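Local atomic coordinates of uncharacterized protein (Bacteroides fragilis, PDB entry 4FR9), a protein that is of unknown function but has a fold resembling the beta-lactamase inhibitor protein BLIP and belongs to the PepSY-like group of domains. Residues N68-L73 / F107-E112; D93-E98 / D138-R143. One frame throughout, in Å; residues are numbered along the deposited sequence. Where two conformers were deposited one is given.

Contact 1 (N68-L73 / F107-E112); sequences NSINNL and FVVTVE
Leu-73 spreads its two methyls over the strand 107-112 and makes the tight end of this contact. Leu-73 CD2 lies 3.7 Å from Phe-107 CD1 and also nears Phe-107 CB; the two side chains run past each other in opposite directions, and the methyl meets the ring obliquely. The other branch, Leu-73 CD1, lies 3.9 Å from Val-109 CG2. With CG beside the backbone N (chi1 -65°) and an extended chi2 of 169°, the forked end swings nearer to the strand than the bond leaving its backbone would suggest. One residue separates Phe-107 from Val-109, which puts both on the same side of the strand, while Val-108 points to the other side. Ile-70 marks the looser flank: its CG2 approaches Val-109 CG1 no closer than 4.2 Å, and its side chain also touches Leu-78 and Phe-81 of the helix 75-83. Around Ile-70 the loop is polar, with Asn-71 exposed to solvent, and is held by its own bonds. Ser-69 OG accepts from Asn-71 N at 3.0 Å, an ST turn opening the 3-10 segment 70-72, and Asn-72 OD1 accepts from Asn-68 N at 2.9 Å, the donor tilted 23° from the carbonyl plane. The contact between the segments is thus wholly apolar, with the polar groups of the turn kept to the loop. Val-77 from the helix also reaches Phe-107. The arrangement is that of a strand-to-helix connection laid, with its following helix, across one face of an antiparallel sheet, within the PepSY-like domain.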
loop_
_atom_site.group_PDB
_atom_site.type_symbol
_atom_site.label_atom_id
_atom_site.label_comp_id
_atom_site.label_asym_id
_atom_site.label_seq_id
_atom_site.Cartn_x
_atom_site.Cartn_y
_atom_site.Cartn_z
ATOM N N ASN A 68 0.016 8.331 8.691
ATOM C CA ASN A 68 -1.061 8.993 9.510
ATOM C C ASN A 68 -1.578 10.281 8.807
ATOM O O ASN A 68 -2.732 10.711 8.957
ATOM C CB ASN A 68 -0.585 9.327 10.945
ATOM C CG ASN A 68 -0.129 8.091 11.743
ATOM O OD1 ASN A 68 -0.649 6.980 11.553
ATOM N ND2 ASN A 68 0.836 8.296 12.660
ATOM N N SER A 69 -0.732 10.867 7.968
ATOM C CA SER A 69 -0.979 12.228 7.470
ATOM C C SER A 69 0.080 12.555 6.447
ATOM O O SER A 69 1.090 11.862 6.348
ATOM C CB SER A 69 -1.016 13.255 8.596
ATOM O OG SER A 69 0.201 13.922 8.835
ATOM N N ILE A 70 -0.141 13.650 5.730
ATOM C CA ILE A 70 0.874 14.139 4.795
ATOM C C ILE A 70 2.191 14.474 5.477
ATOM O O ILE A 70 3.228 14.485 4.816
ATOM C CB ILE A 70 0.377 15.269 3.883
ATOM C CG1 ILE A 70 0.017 16.533 4.682
ATOM C CG2 ILE A 70 -0.749 14.761 2.957
ATOM C CD1 ILE A 70 -0.335 17.706 3.772
ATOM N N ASN A 71 2.182 14.775 6.787
ATOM C CA ASN A 71 3.425 15.053 7.450
ATOM C C ASN A 71 4.319 13.845 7.609
ATOM O O ASN A 71 5.462 13.970 7.989
ATOM C CB ASN A 71 3.184 15.670 8.828
ATOM C CG ASN A 71 2.713 17.074 8.754
ATOM O OD1 ASN A 71 2.691 17.701 7.678
ATOM N ND2 ASN A 71 2.440 17.636 9.930
ATOM N N ASN A 72 3.814 12.651 7.292
ATOM C CA ASN A 72 4.650 11.455 7.275
ATOM C C ASN A 72 5.291 11.187 5.924
ATOM O O ASN A 72 6.017 10.215 5.784
ATOM C CB ASN A 72 3.838 10.241 7.715
ATOM C CG ASN A 72 3.347 10.367 9.134
ATOM O OD1 ASN A 72 2.167 10.130 9.398
ATOM N ND2 ASN A 72 4.234 10.751 10.039
ATOM N N LEU A 73 5.005 12.027 4.929
ATOM C CA LEU A 73 5.633 11.901 3.615
ATOM C C LEU A 73 7.052 12.428 3.685
ATOM O O LEU A 73 7.331 13.371 4.439
ATOM C CB LEU A 73 4.863 12.696 2.587
ATOM C CG LEU A 73 3.452 12.219 2.310
ATOM C CD1 LEU A 73 2.677 13.234 1.469
ATOM C CD2 LEU A 73 3.497 10.821 1.670
ATOM N N PHE A 107 4.165 6.796 -3.150
ATOM C CA PHE A 107 3.406 7.395 -2.043
ATOM C C PHE A 107 2.060 7.821 -2.603
ATOM O O PHE A 107 2.010 8.553 -3.595
ATOM C CB PHE A 107 4.150 8.595 -1.494
ATOM C CG PHE A 107 5.408 8.228 -0.818
ATOM C CD1 PHE A 107 5.394 7.877 0.544
ATOM C CD2 PHE A 107 6.595 8.172 -1.488
ATOM C CE1 PHE A 107 6.542 7.483 1.175
ATOM C CE2 PHE A 107 7.771 7.769 -0.837
ATOM C CZ PHE A 107 7.727 7.441 0.493
ATOM N N VAL A 108 0.971 7.392 -1.967
ATOM C CA VAL A 108 -0.359 7.624 -2.478
ATOM C C VAL A 108 -1.109 8.510 -1.508
ATOM O O VAL A 108 -1.329 8.131 -0.355
ATOM C CB VAL A 108 -1.133 6.334 -2.749
ATOM C CG1 VAL A 108 -2.433 6.665 -3.428
ATOM C CG2 VAL A 108 -0.313 5.355 -3.598
ATOM N N VAL A 109 -1.495 9.674 -1.991
ATOM C CA VAL A 109 -2.294 10.622 -1.227
ATOM C C VAL A 109 -3.698 10.624 -1.831
ATOM O O VAL A 109 -3.850 10.926 -3.016
ATOM C CB VAL A 109 -1.695 12.047 -1.252
ATOM C CG1 VAL A 109 -2.540 13.015 -0.384
ATOM C CG2 VAL A 109 -0.275 12.034 -0.786
ATOM N N THR A 110 -4.707 10.244 -1.040
ATOM C CA THR A 110 -6.090 10.257 -1.485
ATOM C C THR A 110 -6.708 11.571 -1.081
ATOM O O THR A 110 -6.694 11.915 0.096
ATOM C CB THR A 110 -6.902 9.117 -0.864
ATOM O OG1 THR A 110 -6.231 7.878 -1.083
ATOM C CG2 THR A 110 -8.307 9.101 -1.399
ATOM N N VAL A 111 -7.218 12.310 -2.060
ATOM C CA VAL A 111 -7.793 13.624 -1.873
ATOM C C VAL A 111 -9.224 13.652 -2.406
ATOM O O VAL A 111 -9.579 12.910 -3.314
ATOM C CB VAL A 111 -6.964 14.745 -2.536
ATOM C CG1 VAL A 111 -5.693 15.026 -1.771
ATOM C CG2 VAL A 111 -6.699 14.450 -3.989
ATOM N N GLU A 112 -10.021 14.540 -1.836
ATOM C CA GLU A 112 -11.398 14.667 -2.302
ATOM C C GLU A 112 -11.842 16.120 -2.406
ATOM O O GLU A 112 -11.468 16.979 -1.609
ATOM C CB GLU A 112 -12.345 13.858 -1.414
ATOM C CG GLU A 112 -12.517 14.452 -0.013
ATOM C CD GLU A 112 -13.374 13.609 0.939
ATOM O OE1 GLU A 112 -13.811 12.508 0.548
ATOM O OE2 GLU A 112 -13.592 14.055 2.095
#

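Contact 2 (D93-E98 / D138-R143)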
loop_
_atom_site.group_PDB
_atom_site.type_symbol
_atom_site.label_atom_id
_atom_site.label_comp_id
_atom_site.label_asym_id
_atom_site.label_seq_id
_atom_site.Cartn_x
_atom_site.Cartn_y
_atom_site.Cartn_z
ATOM N N ASP A 93 -6.565 9.928 2.957
ATOM C CA ASP A 93 -5.633 8.914 3.411
ATOM C C ASP A 93 -4.291 9.119 2.746
ATOM O O ASP A 93 -4.163 9.825 1.743
ATOM C CB ASP A 93 -6.115 7.481 3.155
ATOM C CG ASP A 93 -5.452 6.459 4.081
ATOM O OD1 ASP A 93 -4.687 6.858 4.999
ATOM O OD2 ASP A 93 -5.720 5.248 3.908
ATOM N N VAL A 94 -3.285 8.530 3.371
ATOM C CA VAL A 94 -1.907 8.570 2.912
ATOM C C VAL A 94 -1.291 7.207 3.146
ATOM O O VAL A 94 -1.317 6.727 4.279
ATOM C CB VAL A 94 -1.091 9.648 3.647
ATOM C CG1 VAL A 94 0.282 9.733 3.044
ATOM C CG2 VAL A 94 -1.794 11.018 3.605
ATOM N N VAL A 95 -0.753 6.591 2.102
ATOM C CA VAL A 95 -0.124 5.274 2.218
ATOM C C VAL A 95 1.152 5.236 1.404
ATOM O O VAL A 95 1.361 6.063 0.512
ATOM C CB VAL A 95 -1.069 4.098 1.826
ATOM C CG1 VAL A 95 -2.393 4.151 2.616
ATOM C CG2 VAL A 95 -1.344 4.090 0.340
ATOM N N ILE A 96 1.966 4.224 1.668
ATOM C CA ILE A 96 3.113 3.860 0.860
ATOM C C ILE A 96 2.852 2.511 0.206
ATOM O O ILE A 96 2.364 1.594 0.882
ATOM C CB ILE A 96 4.408 3.649 1.646
ATOM C CG1 ILE A 96 4.555 4.708 2.728
ATOM C CG2 ILE A 96 5.627 3.711 0.667
ATOM C CD1 ILE A 96 5.832 4.562 3.548
ATOM N N LEU A 97 3.139 2.379 -1.093
ATOM C CA LEU A 97 3.136 1.118 -1.806
ATOM C C LEU A 97 4.545 0.808 -2.223
ATOM O O LEU A 97 5.217 1.633 -2.825
ATOM C CB LEU A 97 2.211 1.179 -3.011
ATOM C CG LEU A 97 0.744 1.507 -2.717
ATOM C CD1 LEU A 97 -0.063 1.712 -4.001
ATOM C CD2 LEU A 97 0.097 0.480 -1.809
ATOM N N GLU A 98 5.019 -0.392 -1.868
ATOM C CA GLU A 98 6.326 -0.852 -2.232
ATOM C C GLU A 98 6.226 -2.140 -3.021
ATOM O O GLU A 98 5.367 -2.971 -2.740
ATOM C CB GLU A 98 7.177 -1.067 -0.989
ATOM C CG GLU A 98 7.525 0.209 -0.256
ATOM C CD GLU A 98 8.241 -0.054 1.026
ATOM O OE1 GLU A 98 7.570 -0.433 1.997
ATOM O OE2 GLU A 98 9.489 0.107 1.031
ATOM N N ASP A 138 -11.439 1.275 -4.324
ATOM C CA ASP A 138 -10.432 2.327 -4.039
ATOM C C ASP A 138 -9.197 1.684 -3.411
ATOM O O ASP A 138 -8.335 2.369 -2.846
ATOM C CB ASP A 138 -10.987 3.444 -3.133
ATOM C CG ASP A 138 -11.380 2.951 -1.743
ATOM O OD1 ASP A 138 -11.435 1.721 -1.515
ATOM O OD2 ASP A 138 -11.626 3.809 -0.861
ATOM N N THR A 139 -9.124 0.358 -3.513
ATOM C CA THR A 139 -8.060 -0.420 -2.873
ATOM C C THR A 139 -6.922 -0.798 -3.819
ATOM O O THR A 139 -7.078 -0.791 -5.034
ATOM C CB THR A 139 -8.593 -1.719 -2.235
ATOM O OG1 THR A 139 -8.629 -2.804 -3.183
ATOM C CG2 THR A 139 -9.986 -1.468 -1.602
ATOM N N HIS A 140 -5.791 -1.158 -3.223
ATOM C CA HIS A 140 -4.579 -1.278 -4.001
ATOM C C HIS A 140 -4.208 -2.731 -4.143
ATOM O O HIS A 140 -4.154 -3.444 -3.157
ATOM C CB HIS A 140 -3.459 -0.528 -3.299
ATOM C CG HIS A 140 -3.746 0.915 -3.131
ATOM N ND1 HIS A 140 -3.989 1.761 -4.195
ATOM C CD2 HIS A 140 -3.853 1.658 -2.007
ATOM C CE1 HIS A 140 -4.245 2.978 -3.718
ATOM N NE2 HIS A 140 -4.179 2.943 -2.400
ATOM N N TRP A 141 -3.953 -3.148 -5.372
ATOM C CA TRP A 141 -3.593 -4.506 -5.712
ATOM C C TRP A 141 -2.192 -4.577 -6.303
ATOM O O TRP A 141 -1.689 -3.590 -6.829
ATOM C CB TRP A 141 -4.569 -5.041 -6.764
ATOM C CG TRP A 141 -5.963 -5.212 -6.304
ATOM C CD1 TRP A 141 -6.931 -4.267 -6.294
ATOM C CD2 TRP A 141 -6.563 -6.402 -5.794
ATOM N NE1 TRP A 141 -8.102 -4.795 -5.824
ATOM C CE2 TRP A 141 -7.893 -6.103 -5.488
ATOM C CE3 TRP A 141 -6.112 -7.701 -5.587
ATOM C CZ2 TRP A 141 -8.778 -7.051 -4.986
ATOM C CZ3 TRP A 141 -6.996 -8.633 -5.085
ATOM C CH2 TRP A 141 -8.303 -8.299 -4.772
ATOM N N PRO A 142 -1.551 -5.731 -6.230
ATOM C CA PRO A 142 -0.257 -5.845 -6.866
ATOM C C PRO A 142 -0.260 -5.565 -8.360
ATOM O O PRO A 142 -1.304 -5.602 -9.022
ATOM C CB PRO A 142 0.159 -7.305 -6.572
ATOM C CG PRO A 142 -0.602 -7.657 -5.327
ATOM C CD PRO A 142 -1.926 -6.939 -5.497
ATOM N N ARG A 143 0.926 -5.293 -8.886
ATOM C CA ARG A 143 1.085 -5.081 -10.323
ATOM C C ARG A 143 0.947 -6.312 -11.175
ATOM O O ARG A 143 0.711 -6.196 -12.385
ATOM C CB ARG A 143 2.446 -4.442 -10.629
ATOM C CG ARG A 143 2.568 -3.031 -10.118
ATOM C CD ARG A 143 4.017 -2.590 -10.139
ATOM N NE ARG A 143 4.134 -1.191 -9.810
ATOM C CZ ARG A 143 5.268 -0.593 -9.482
ATOM N NH1 ARG A 143 6.412 -1.240 -9.403
ATOM N NH2 ARG A 143 5.247 0.715 -9.199
#
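The imidazole of His-140 has Leu-97 CD1 over one face, 4.1 Å from the ring centroid and 20° off the normal, a CH-pi contact displaced toward the rim. Above the opposite face sits Asp-138 O, also toward the rim and 4.2 Å from the plane, a carbonyl from the same segment. Val-95 CG2 comes in obliquely, 4.1 Å from His-140 NE2. Leu-97 and His-140 cross at about a right angle; while CD1 lies over the ring, the second leucine methyl, Leu-97 CD2, rests 4.0 Å from His-140 CB, nearer the root of the side chain. The histidine CG stands beside the backbone N (chi1 -60°), directing the ring from the irregular 138-143 segment toward the strand. Val-95 and Leu-97, two residues apart, face the same way, whereas Glu-98 points away. Glu-64 and Asp-118, from the strands 60-67 and 118-121, also touch the histidine, and acidic groups beside it might favour a protonated ring. Arg-143 pairs with Glu-106 in a salt bridge. This is a C-terminal tail, without regular secondary structure, packed against the central strand, 90-98, of the antiparallel sheet in a BLIP-like fold.

From the N terminus, the chain leaves strand 60-67 through the loop 68-73, runs along helix 75-83 and strand 90-98, and reaches strand 105-112, where contact 1 closes a loop of 33 intervening residues. Contact 2 starts within that loop, at 93-98, and closes only in the tail at 138-143, after 39 residues; the two therefore cross rather than nest. Their strands are antiparallel neighbours, probably joined by backbone bonds from Val-108 N to Val-95 O and from Thr-110 N to Asp-93 O. Val-94 packs on Leu-73, whereas Val-108 packs on Leu-97. Together the contacts tie the loop before the helix and the C-terminal tail to opposite faces of one sheet.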